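PDB 6WM6: extracellular solute-binding protein, family 5 from Chelativorans sp., which binds EDTA and related aminopolycarboxylates in the periplasm, probably delivering them to an ABC transporter for uptake. Local coordinates for residues Val72-Thr75 / Val76-Ile80; Asp133-Tyr136 / Phe137-Gln141; Tyr206-Phe209 / Leu210-Val214; Gly551-Tyr554 / Asn555-Glu558. All blocks are in the same frame, centred on the assembly; numbering follows the deposited sequence. Where two conformers were deposited one is given.

Contact 1: Val72-Thr75 / Val76-Ile80; sequences VVRT and VTLPI
The short helix 71-77 and the chain that follows it hold this local contact in the binding protein's interior. Its main polar feature is T77 doubling back on V73. The hydroxyl T77 OG1 donates to V73 O at 2.8 Å, and T77 N gives the same oxygen a second bond of 3.0 Å. The two donors come from opposite faces of the carbonyl plane, so V73 O is gripped from both. The hydroxyl can reach back because chi1 of 64° sets OG1 between the backbone N and the carbonyl carbon, while CG2 stands anti to that carbon.

One residue on either side of T77 the helical ladder runs on. V76 N reaches V72 O at 2.9 Å with an angle of 163° at the hydrogen, and L78 N meets R74 O on a more bent path. The branches of V72 and V76 touch lightly, CG1 of the first lying 4.4 Å from CG2 of the second. P79 has no N-H to offer T75 O; its ring carbon CD instead lies 3.3 Å from that oxygen. Beyond the segments V76 rests on F254 and V233 of the neighbouring strands, T75 OG1 bonds to A71 O, and R74 NH1 to Q549 O.

In this buried setting one carbonyl oxygen, V73 O, takes two hydrogen bonds from a single residue: T77 OG1 donates to the carbonyl four residues earlier alongside the backbone N-H, which satisfies the hydroxyl of a buried residue without a partner from outside the helix.

Contact 2: Asp133-Tyr136 / Phe137-Gln141; sequences DFIY and FWKTQ
T140 lays its methyl over one face of the Y136 ring, one turn back along helix 131-141. CG2 stands 4.0 Å from the ring centroid, 22° off the normal, a CH-pi contact displaced toward the rim, with CE2 and CZ each 3.8 Å away. Chi1 of 175° carries the Y136 ring alongside its own carbonyl carbon and on toward T140, whose methyl is anti to T140's own carbonyl carbon. The other branch of T140 turns to the backbone: OG1 donates to F137 O at 2.7 Å and accepts a nearly straight bond of 2.9 Å from Q141 NE2, OG1 lying close to the plane of the Q141 amide. The same Q141 sets its CG over a face of the F137 ring.

Around the helix, I135 and K139 run side by side, pointing the same way, with CG2 of the isoleucine 3.9 Å from CE of the extended lysine. I135 CG2 also comes 4.5 Å from W138 CE3, a light apolar touch. Four consecutive backbone bonds join the segments, from F137 N to D133 O through to T140 N to Y136 O; the second, W138 N to F134 O, is the straightest at 172°.

The Y136 hydroxyl bonds to S205 OG, W138 NE1 to I160 O, and both carboxylate oxygens of D133 have partners, among them A193 N and W123 NE1. The helix thus joins strand 160-165 to helix 202-212, and its T140 serves both chemistries at once, offering a methyl to an aromatic face while its hydroxyl passes a chain of bonds from the Q141 amide to a main-chain carbonyl.

Contact 3: Tyr206-Phe209 / Leu210-Val214; sequences YNNF and LSNEV
S211 and Y206 make the side-chain hydrogen bond here: OG donates to Y206 O at 2.8 Å, lying in the carbonyl plane. With OG anti to its own carbonyl carbon (chi1 -66°), the hydroxyl is swung beside the backbone N and back toward that oxygen, five residues earlier. Among the main-chain bonds, N212 N to N208 O is short and straight, 2.7 Å and 169°, whereas S211 N to N208 O and E213 N to F209 O are weak.

These belong to the closing turns of helix 202-212, where a wider pi-type turn spans 206-209 and the serine hydroxyl meets the Y206 carbonyl. E213 is the first residue to leave helical geometry.

The apolar packing centres on F209. Its CD2 lies 3.7 Å from L210 CD2; on the other side of CG, CD1 is 4.1 Å from E213 CG, through which the glutamate chain touches as it crosses the ring at about a right angle. H199 stacks on the same ring. Putting an alanine in place of F209 would probably leave L210 CD2 and the H199 ring without their aromatic partner and let the aliphatic part of E213 turn more freely. L210 also packs on Y136 of helix 131-141, and Y206 OH bonds to T64 OG1.

Contact 4: Gly551-Tyr554 / Asn555-Glu558; sequences GPAY and NTAE. With EDO (1,2-ethanediol), chain G.
Y554 and N555 pack face to face in a loop that tightens into a 3-10 turn at 556-558, between strands 540-541 and 560-561. N555 CB sits over the centre of the Y554 ring, 3.9 Å from its centroid and 2° off the normal. Beyond CB the amide continues stacked over the ring, the planes 17° apart, with CG 3.6 Å from Y554 CE1. Both residues place CG between the backbone N and the carbonyl carbon, which brings ring and amide together although the residues adjoin. At the ring's end, Y554 OH bonds to R544 NH1. A leucine in place of Y554 would probably leave the N555 amide without its flat partner and R544 without the hydroxyl it bonds to.

The N555 amide is held at both polar atoms: ND2 donates to E558 OE1 at 3.0 Å, from above the carboxylate plane, and OD1 receives W559 NE1.

Away from this direct stack, the segments meet through small molecules. A water lies within hydrogen-bonding distance of both P552 O and N555 OD1, two acceptors that cannot bond each other directly. An ethanediol, probably from the crystallisation liquor, spans A553, T556 and A557: its O1 donates to A553 O at 2.7 Å and accepts from T556 N and OG1, while A557 N meets O2 at 2.9 Å.

In the fold
The four contacts form two touching pairs. Contacts 1 and 4, centres 9 Å apart though distant in sequence, pack residues 78-79, following helix 71-77, against the loop between strands 540-541 and 560-561: P79 CB lies 3.5 Å from T556 OG1, and L78 CB 3.6 Å from A553 O. Contacts 2 and 3, centres 15 Å apart, join helices 131-141 and 202-212, with a probable hydrogen bond of 3.2 Å from Q141 NE2 to Y206 OH and T140 CG2 against Y206 CD1. Between the pairs, contacts 1 and 3 come nearest, about 7 Å between closest atoms, without touching. Bound sulfate lies about 4 Å from the R74 side chain, probably from the crystallisation liquor.

Contact 1: Val72-Thr75 / Val76-Ile80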
loop_
_atom_site.group_PDB
_atom_site.type_symbol
_atom_site.label_atom_id
_atom_site.label_comp_id
_atom_site.label_asym_id
_atom_site.label_seq_id
_atom_site.Cartn_x
_atom_site.Cartn_y
_atom_site.Cartn_z
ATOM N N VAL A 72 1.329 -8.210 -5.396
ATOM C CA VAL A 72 1.202 -9.545 -5.970
ATOM C C VAL A 72 1.759 -10.602 -5.017
ATOM O O VAL A 72 1.104 -11.617 -4.720
ATOM C CB VAL A 72 1.860 -9.624 -7.358
ATOM C CG1 VAL A 72 1.886 -11.055 -7.862
ATOM C CG2 VAL A 72 1.119 -8.718 -8.325
ATOM N N VAL A 73 2.993 -10.404 -4.541
ATOM C CA VAL A 73 3.569 -11.367 -3.607
ATOM C C VAL A 73 2.716 -11.437 -2.348
ATOM O O VAL A 73 2.519 -12.510 -1.764
ATOM C CB VAL A 73 5.037 -11.003 -3.305
ATOM C CG1 VAL A 73 5.650 -12.005 -2.335
ATOM C CG2 VAL A 73 5.837 -10.955 -4.597
ATOM N N ARG A 74 2.216 -10.301 -1.892
ATOM C CA ARG A 74 1.379 -10.283 -0.698
ATOM C C ARG A 74 0.118 -11.102 -0.930
ATOM O O ARG A 74 -0.268 -11.922 -0.086
ATOM C CB ARG A 74 1.062 -8.828 -0.334
ATOM C CG ARG A 74 0.770 -8.603 1.130
ATOM C CD ARG A 74 0.665 -7.111 1.480
ATOM N NE ARG A 74 1.894 -6.382 1.184
ATOM C CZ ARG A 74 2.026 -5.440 0.259
ATOM N NH1 ARG A 74 1.020 -5.067 -0.496
ATOM N NH2 ARG A 74 3.213 -4.876 0.093
ATOM N N THR A 75 -0.547 -10.893 -2.067
ATOM C CA THR A 75 -1.775 -11.622 -2.384
ATOM C C THR A 75 -1.534 -13.124 -2.470
ATOM O O THR A 75 -2.300 -13.921 -1.917
ATOM C CB THR A 75 -2.360 -11.080 -3.694
ATOM O OG1 THR A 75 -2.819 -9.741 -3.458
ATOM C CG2 THR A 75 -3.541 -11.898 -4.185
ATOM N N VAL A 76 -0.478 -13.532 -3.162
ATOM C CA VAL A 76 -0.241 -14.953 -3.403
ATOM C C VAL A 76 0.197 -15.685 -2.146
ATOM O O VAL A 76 -0.034 -16.886 -2.010
ATOM C CB VAL A 76 0.782 -15.106 -4.541
ATOM C CG1 VAL A 76 1.246 -16.529 -4.669
ATOM C CG2 VAL A 76 0.177 -14.621 -5.851
ATOM N N THR A 77 0.863 -15.009 -1.214
ATOM C CA THR A 77 1.368 -15.672 -0.009
ATOM C C THR A 77 0.495 -15.449 1.218
ATOM O O THR A 77 0.674 -16.173 2.207
ATOM C CB THR A 77 2.847 -15.351 0.295
ATOM O OG1 THR A 77 3.057 -13.962 0.594
ATOM C CG2 THR A 77 3.740 -15.754 -0.872
ATOM N N LEU A 78 -0.458 -14.521 1.186
ATOM C CA LEU A 78 -1.412 -14.417 2.294
ATOM C C LEU A 78 -2.078 -15.741 2.651
ATOM O O LEU A 78 -2.303 -15.980 3.857
ATOM C CB LEU A 78 -2.453 -13.314 2.042
ATOM C CG LEU A 78 -2.042 -11.925 2.492
ATOM C CD1 LEU A 78 -2.995 -10.905 1.887
ATOM C CD2 LEU A 78 -1.984 -11.783 4.008
ATOM N N PRO A 79 -2.397 -16.629 1.705
ATOM C CA PRO A 79 -3.026 -17.912 2.074
ATOM C C PRO A 79 -2.117 -18.883 2.787
ATOM O O PRO A 79 -2.632 -19.874 3.317
ATOM C CB PRO A 79 -3.484 -18.486 0.727
ATOM C CG PRO A 79 -3.602 -17.274 -0.168
ATOM C CD PRO A 79 -2.446 -16.393 0.260
ATOM N N ILE A 80 -0.804 -18.650 2.815
ATOM C CA ILE A 80 0.130 -19.572 3.442
ATOM C C ILE A 80 0.846 -18.989 4.653
ATOM O O ILE A 80 1.417 -19.754 5.452
ATOM C CB ILE A 80 1.144 -20.147 2.433
ATOM C CG1 ILE A 80 2.279 -19.177 2.161
ATOM C CG2 ILE A 80 0.447 -20.532 1.135
ATOM C CD1 ILE A 80 3.401 -19.775 1.322
#

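Contact 2: Asp133-Tyr136 / Phe137-Gln141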
loop_
_atom_site.group_PDB
_atom_site.type_symbol
_atom_site.label_atom_id
_atom_site.label_comp_id
_atom_site.label_asym_id
_atom_site.label_seq_id
_atom_site.Cartn_x
_atom_site.Cartn_y
_atom_site.Cartn_z
ATOM N N ASP A 133 9.165 -18.798 16.053
ATOM C CA ASP A 133 8.803 -18.112 14.826
ATOM C C ASP A 133 8.746 -16.599 15.025
ATOM O O ASP A 133 9.175 -15.841 14.145
ATOM C CB ASP A 133 7.474 -18.676 14.315
ATOM C CG ASP A 133 7.547 -20.182 14.100
ATOM O OD1 ASP A 133 8.504 -20.625 13.422
ATOM O OD2 ASP A 133 6.692 -20.918 14.640
ATOM N N PHE A 134 8.230 -16.137 16.170
ATOM C CA PHE A 134 8.277 -14.708 16.471
ATOM C C PHE A 134 9.726 -14.237 16.558
ATOM O O PHE A 134 10.073 -13.192 16.007
ATOM C CB PHE A 134 7.541 -14.406 17.790
ATOM C CG PHE A 134 6.036 -14.343 17.666
ATOM C CD1 PHE A 134 5.292 -15.486 17.428
ATOM C CD2 PHE A 134 5.374 -13.138 17.820
ATOM C CE1 PHE A 134 3.903 -15.417 17.321
ATOM C CE2 PHE A 134 3.987 -13.058 17.716
ATOM C CZ PHE A 134 3.263 -14.205 17.468
ATOM N N ILE A 135 10.584 -14.994 17.247
ATOM C CA ILE A 135 11.968 -14.582 17.449
ATOM C C ILE A 135 12.721 -14.535 16.128
ATOM O O ILE A 135 13.465 -13.575 15.863
ATOM C CB ILE A 135 12.640 -15.501 18.491
ATOM C CG1 ILE A 135 12.053 -15.185 19.867
ATOM C CG2 ILE A 135 14.142 -15.305 18.500
ATOM C CD1 ILE A 135 12.360 -16.221 20.927
ATOM N N TYR A 136 12.541 -15.547 15.270
ATOM C CA TYR A 136 13.198 -15.516 13.966
ATOM C C TYR A 136 12.796 -14.268 13.190
ATOM O O TYR A 136 13.651 -13.535 12.673
ATOM C CB TYR A 136 12.883 -16.781 13.163
ATOM C CG TYR A 136 13.438 -16.761 11.759
ATOM C CD1 TYR A 136 14.734 -17.188 11.507
ATOM C CD2 TYR A 136 12.688 -16.305 10.692
ATOM C CE1 TYR A 136 15.257 -17.172 10.209
ATOM C CE2 TYR A 136 13.196 -16.271 9.406
ATOM C CZ TYR A 136 14.480 -16.705 9.171
ATOM O OH TYR A 136 14.965 -16.657 7.884
ATOM N N PHE A 137 11.498 -13.996 13.098
ATOM C CA PHE A 137 11.084 -12.852 12.299
ATOM C C PHE A 137 11.630 -11.549 12.862
ATOM O O PHE A 137 12.144 -10.700 12.118
ATOM C CB PHE A 137 9.567 -12.789 12.191
ATOM C CG PHE A 137 9.084 -11.749 11.220
ATOM C CD1 PHE A 137 9.481 -11.797 9.895
ATOM C CD2 PHE A 137 8.279 -10.705 11.629
ATOM C CE1 PHE A 137 9.063 -10.858 8.986
ATOM C CE2 PHE A 137 7.839 -9.747 10.719
ATOM C CZ PHE A 137 8.231 -9.824 9.395
ATOM N N TRP A 138 11.504 -11.361 14.182
ATOM C CA TRP A 138 12.067 -10.173 14.823
ATOM C C TRP A 138 13.551 -10.005 14.522
ATOM O O TRP A 138 13.998 -8.900 14.184
ATOM C CB TRP A 138 11.832 -10.279 16.332
ATOM C CG TRP A 138 12.575 -9.289 17.203
ATOM C CD1 TRP A 138 12.408 -7.945 17.248
ATOM C CD2 TRP A 138 13.564 -9.612 18.181
ATOM N NE1 TRP A 138 13.262 -7.395 18.191
ATOM C CE2 TRP A 138 13.963 -8.406 18.783
ATOM C CE3 TRP A 138 14.140 -10.814 18.620
ATOM C CZ2 TRP A 138 14.926 -8.351 19.785
ATOM C CZ3 TRP A 138 15.094 -10.763 19.609
ATOM C CH2 TRP A 138 15.479 -9.535 20.190
ATOM N N LYS A 139 14.319 -11.094 14.592
ATOM C CA LYS A 139 15.750 -10.997 14.306
ATOM C C LYS A 139 16.014 -10.592 12.861
ATOM O O LYS A 139 16.965 -9.854 12.598
ATOM C CB LYS A 139 16.467 -12.309 14.645
ATOM C CG LYS A 139 16.601 -12.527 16.141
ATOM C CD LYS A 139 17.502 -13.706 16.482
ATOM C CE LYS A 139 17.660 -13.805 17.994
ATOM N NZ LYS A 139 18.619 -14.867 18.417
ATOM N N THR A 140 15.174 -11.022 11.913
ATOM C CA THR A 140 15.381 -10.587 10.534
ATOM C C THR A 140 15.021 -9.119 10.340
ATOM O O THR A 140 15.527 -8.483 9.412
ATOM C CB THR A 140 14.590 -11.422 9.507
ATOM O OG1 THR A 140 13.176 -11.175 9.615
ATOM C CG2 THR A 140 14.881 -12.909 9.648
ATOM N N GLN A 141 14.122 -8.573 11.170
ATOM C CA GLN A 141 13.566 -7.244 10.945
ATOM C C GLN A 141 14.143 -6.161 11.843
ATOM O O GLN A 141 13.837 -4.985 11.609
ATOM C CB GLN A 141 12.046 -7.263 11.160
ATOM C CG GLN A 141 11.264 -8.226 10.281
ATOM C CD GLN A 141 11.453 -7.972 8.800
ATOM O OE1 GLN A 141 11.035 -6.930 8.265
ATOM N NE2 GLN A 141 12.101 -8.906 8.124
#

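Contact 3: Tyr206-Phe209 / Leu210-Val214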
loop_
_atom_site.group_PDB
_atom_site.type_symbol
_atom_site.label_atom_id
_atom_site.label_comp_id
_atom_site.label_asym_id
_atom_site.label_seq_id
_atom_site.Cartn_x
_atom_site.Cartn_y
_atom_site.Cartn_z
ATOM N N TYR A 206 16.831 -16.142 5.165
ATOM C CA TYR A 206 15.877 -15.095 4.827
ATOM C C TYR A 206 16.047 -14.629 3.388
ATOM O O TYR A 206 15.053 -14.491 2.636
ATOM C CB TYR A 206 16.050 -13.941 5.812
ATOM C CG TYR A 206 15.103 -12.787 5.602
ATOM C CD1 TYR A 206 13.839 -12.786 6.182
ATOM C CD2 TYR A 206 15.466 -11.695 4.817
ATOM C CE1 TYR A 206 12.969 -11.708 6.003
ATOM C CE2 TYR A 206 14.607 -10.634 4.635
ATOM C CZ TYR A 206 13.357 -10.653 5.228
ATOM O OH TYR A 206 12.530 -9.570 5.031
ATOM N N ASN A 207 17.291 -14.372 2.985
ATOM C CA ASN A 207 17.564 -13.828 1.666
ATOM C C ASN A 207 17.485 -14.880 0.562
ATOM O O ASN A 207 17.221 -14.524 -0.592
ATOM C CB ASN A 207 18.970 -13.201 1.632
ATOM C CG ASN A 207 19.090 -11.955 2.474
ATOM O OD1 ASN A 207 18.120 -11.242 2.718
ATOM N ND2 ASN A 207 20.304 -11.657 2.908
ATOM N N ASN A 208 17.722 -16.155 0.873
ATOM C CA ASN A 208 17.757 -17.208 -0.136
ATOM C C ASN A 208 16.592 -18.178 0.035
ATOM O O ASN A 208 15.639 -18.118 -0.737
ATOM C CB ASN A 208 19.122 -17.902 -0.117
ATOM C CG ASN A 208 20.266 -16.919 -0.322
ATOM O OD1 ASN A 208 21.236 -16.908 0.437
ATOM N ND2 ASN A 208 20.144 -16.072 -1.336
ATOM N N PHE A 209 16.621 -19.048 1.044
ATOM C CA PHE A 209 15.556 -20.040 1.215
ATOM C C PHE A 209 14.157 -19.433 1.158
ATOM O O PHE A 209 13.317 -19.877 0.369
ATOM C CB PHE A 209 15.772 -20.796 2.531
ATOM C CG PHE A 209 14.658 -21.730 2.897
ATOM C CD1 PHE A 209 14.367 -22.848 2.102
ATOM C CD2 PHE A 209 13.910 -21.516 4.044
ATOM C CE1 PHE A 209 13.338 -23.705 2.465
ATOM C CE2 PHE A 209 12.873 -22.381 4.399
ATOM C CZ PHE A 209 12.598 -23.475 3.601
ATOM N N LEU A 210 13.870 -18.418 1.979
ATOM C CA LEU A 210 12.513 -17.903 2.055
ATOM C C LEU A 210 12.162 -17.019 0.868
ATOM O O LEU A 210 10.974 -16.845 0.577
ATOM C CB LEU A 210 12.308 -17.116 3.356
ATOM C CG LEU A 210 12.330 -17.954 4.638
ATOM C CD1 LEU A 210 12.195 -17.071 5.855
ATOM C CD2 LEU A 210 11.218 -19.007 4.623
ATOM N N SER A 211 13.150 -16.462 0.176
ATOM C CA SER A 211 12.915 -15.561 -0.941
ATOM C C SER A 211 12.884 -16.288 -2.274
ATOM O O SER A 211 11.981 -16.074 -3.080
ATOM C CB SER A 211 13.998 -14.476 -0.967
ATOM O OG SER A 211 13.904 -13.638 0.173
ATOM N N ASN A 212 13.868 -17.148 -2.534
ATOM C CA ASN A 212 14.030 -17.721 -3.862
ATOM C C ASN A 212 13.276 -19.017 -4.073
ATOM O O ASN A 212 12.953 -19.336 -5.220
ATOM C CB ASN A 212 15.515 -17.985 -4.150
ATOM C CG ASN A 212 16.351 -16.732 -4.092
ATOM O OD1 ASN A 212 15.876 -15.636 -4.380
ATOM N ND2 ASN A 212 17.614 -16.887 -3.711
ATOM N N GLU A 213 13.020 -19.786 -3.029
ATOM C CA GLU A 213 12.391 -21.085 -3.183
ATOM C C GLU A 213 10.877 -20.973 -3.174
ATOM O O GLU A 213 10.307 -20.191 -2.412
ATOM C CB GLU A 213 12.815 -22.035 -2.068
ATOM C CG GLU A 213 14.313 -22.309 -1.990
ATOM C CD GLU A 213 14.869 -22.871 -3.285
ATOM O OE1 GLU A 213 15.871 -22.320 -3.789
ATOM O OE2 GLU A 213 14.298 -23.855 -3.803
ATOM N N VAL A 214 10.228 -21.761 -4.015
ATOM C CA VAL A 214 8.766 -21.891 -3.921
ATOM C C VAL A 214 8.449 -22.521 -2.574
ATOM O O VAL A 214 9.024 -23.578 -2.232
ATOM C CB VAL A 214 8.236 -22.761 -5.073
ATOM C CG1 VAL A 214 6.712 -22.858 -4.999
ATOM C CG2 VAL A 214 8.666 -22.187 -6.425
#

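Contact 4: Gly551-Tyr554 / Asn555-Glu558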
loop_
_atom_site.group_PDB
_atom_site.type_symbol
_atom_site.label_atom_id
_atom_site.label_comp_id
_atom_site.label_asym_id
_atom_site.label_seq_id
_atom_site.Cartn_x
_atom_site.Cartn_y
_atom_site.Cartn_z
ATOM N N GLY A 551 -5.291 -6.276 0.907
ATOM C CA GLY A 551 -6.027 -6.621 -0.286
ATOM C C GLY A 551 -7.008 -7.773 -0.117
ATOM O O GLY A 551 -7.173 -8.336 0.985
ATOM N N PRO A 552 -7.683 -8.142 -1.217
ATOM C CA PRO A 552 -8.798 -9.104 -1.146
ATOM C C PRO A 552 -8.439 -10.475 -0.636
ATOM O O PRO A 552 -9.335 -11.186 -0.162
ATOM C CB PRO A 552 -9.324 -9.161 -2.591
ATOM C CG PRO A 552 -8.832 -7.914 -3.238
ATOM C CD PRO A 552 -7.546 -7.505 -2.547
ATOM N N ALA A 553 -7.191 -10.907 -0.727
ATOM C CA ALA A 553 -6.806 -12.216 -0.234
ATOM C C ALA A 553 -6.598 -12.269 1.265
ATOM O O ALA A 553 -6.083 -13.273 1.783
ATOM C CB ALA A 553 -5.573 -12.744 -0.990
ATOM N N TYR A 554 -7.073 -11.274 1.994
ATOM C CA TYR A 554 -6.974 -11.298 3.456
ATOM C C TYR A 554 -7.765 -12.416 4.113
ATOM O O TYR A 554 -7.467 -12.750 5.278
ATOM C CB TYR A 554 -7.415 -9.960 4.060
ATOM C CG TYR A 554 -8.911 -9.752 4.202
ATOM C CD1 TYR A 554 -9.748 -9.659 3.094
ATOM C CD2 TYR A 554 -9.488 -9.628 5.474
ATOM C CE1 TYR A 554 -11.119 -9.470 3.248
ATOM C CE2 TYR A 554 -10.866 -9.429 5.616
ATOM C CZ TYR A 554 -11.654 -9.343 4.499
ATOM O OH TYR A 554 -13.018 -9.163 4.627
ATOM N N ASN A 555 -8.746 -13.006 3.427
ATOM C CA ASN A 555 -9.652 -13.979 4.061
ATOM C C ASN A 555 -9.900 -15.205 3.181
ATOM O O ASN A 555 -11.022 -15.717 3.116
ATOM C CB ASN A 555 -10.986 -13.337 4.436
ATOM C CG ASN A 555 -11.823 -13.037 3.233
ATOM O OD1 ASN A 555 -11.282 -12.768 2.156
ATOM N ND2 ASN A 555 -13.141 -13.059 3.387
ATOM N N THR A 556 -8.870 -15.727 2.510
ATOM C CA THR A 556 -9.076 -16.835 1.584
ATOM C C THR A 556 -9.618 -18.092 2.257
ATOM O O THR A 556 -10.242 -18.912 1.571
ATOM C CB THR A 556 -7.833 -17.216 0.761
ATOM O OG1 THR A 556 -6.796 -17.756 1.607
ATOM C CG2 THR A 556 -7.320 -16.044 -0.069
ATOM N N ALA A 557 -9.422 -18.268 3.568
ATOM C CA ALA A 557 -10.039 -19.411 4.233
ATOM C C ALA A 557 -11.543 -19.442 4.036
ATOM O O ALA A 557 -12.147 -20.524 4.137
ATOM C CB ALA A 557 -9.747 -19.395 5.731
ATOM N N GLU A 558 -12.163 -18.288 3.785
ATOM C CA GLU A 558 -13.606 -18.184 3.689
ATOM C C GLU A 558 -14.123 -18.264 2.260
ATOM O O GLU A 558 -15.332 -18.412 2.071
ATOM C CB GLU A 558 -14.076 -16.886 4.340
ATOM C CG GLU A 558 -13.757 -16.819 5.848
ATOM C CD GLU A 558 -13.718 -15.422 6.451
ATOM O OE1 GLU A 558 -14.190 -14.433 5.839
ATOM O OE2 GLU A 558 -13.189 -15.294 7.585
HETATM C C1 EDO G . -5.666 -15.437 4.525
HETATM O O1 EDO G . -5.866 -15.578 3.120
HETATM C C2 EDO G . -6.228 -16.646 5.278
HETATM O O2 EDO G . -7.686 -16.673 5.274
HETATM O O HOH W 1 -12.134 -11.210 0.086
#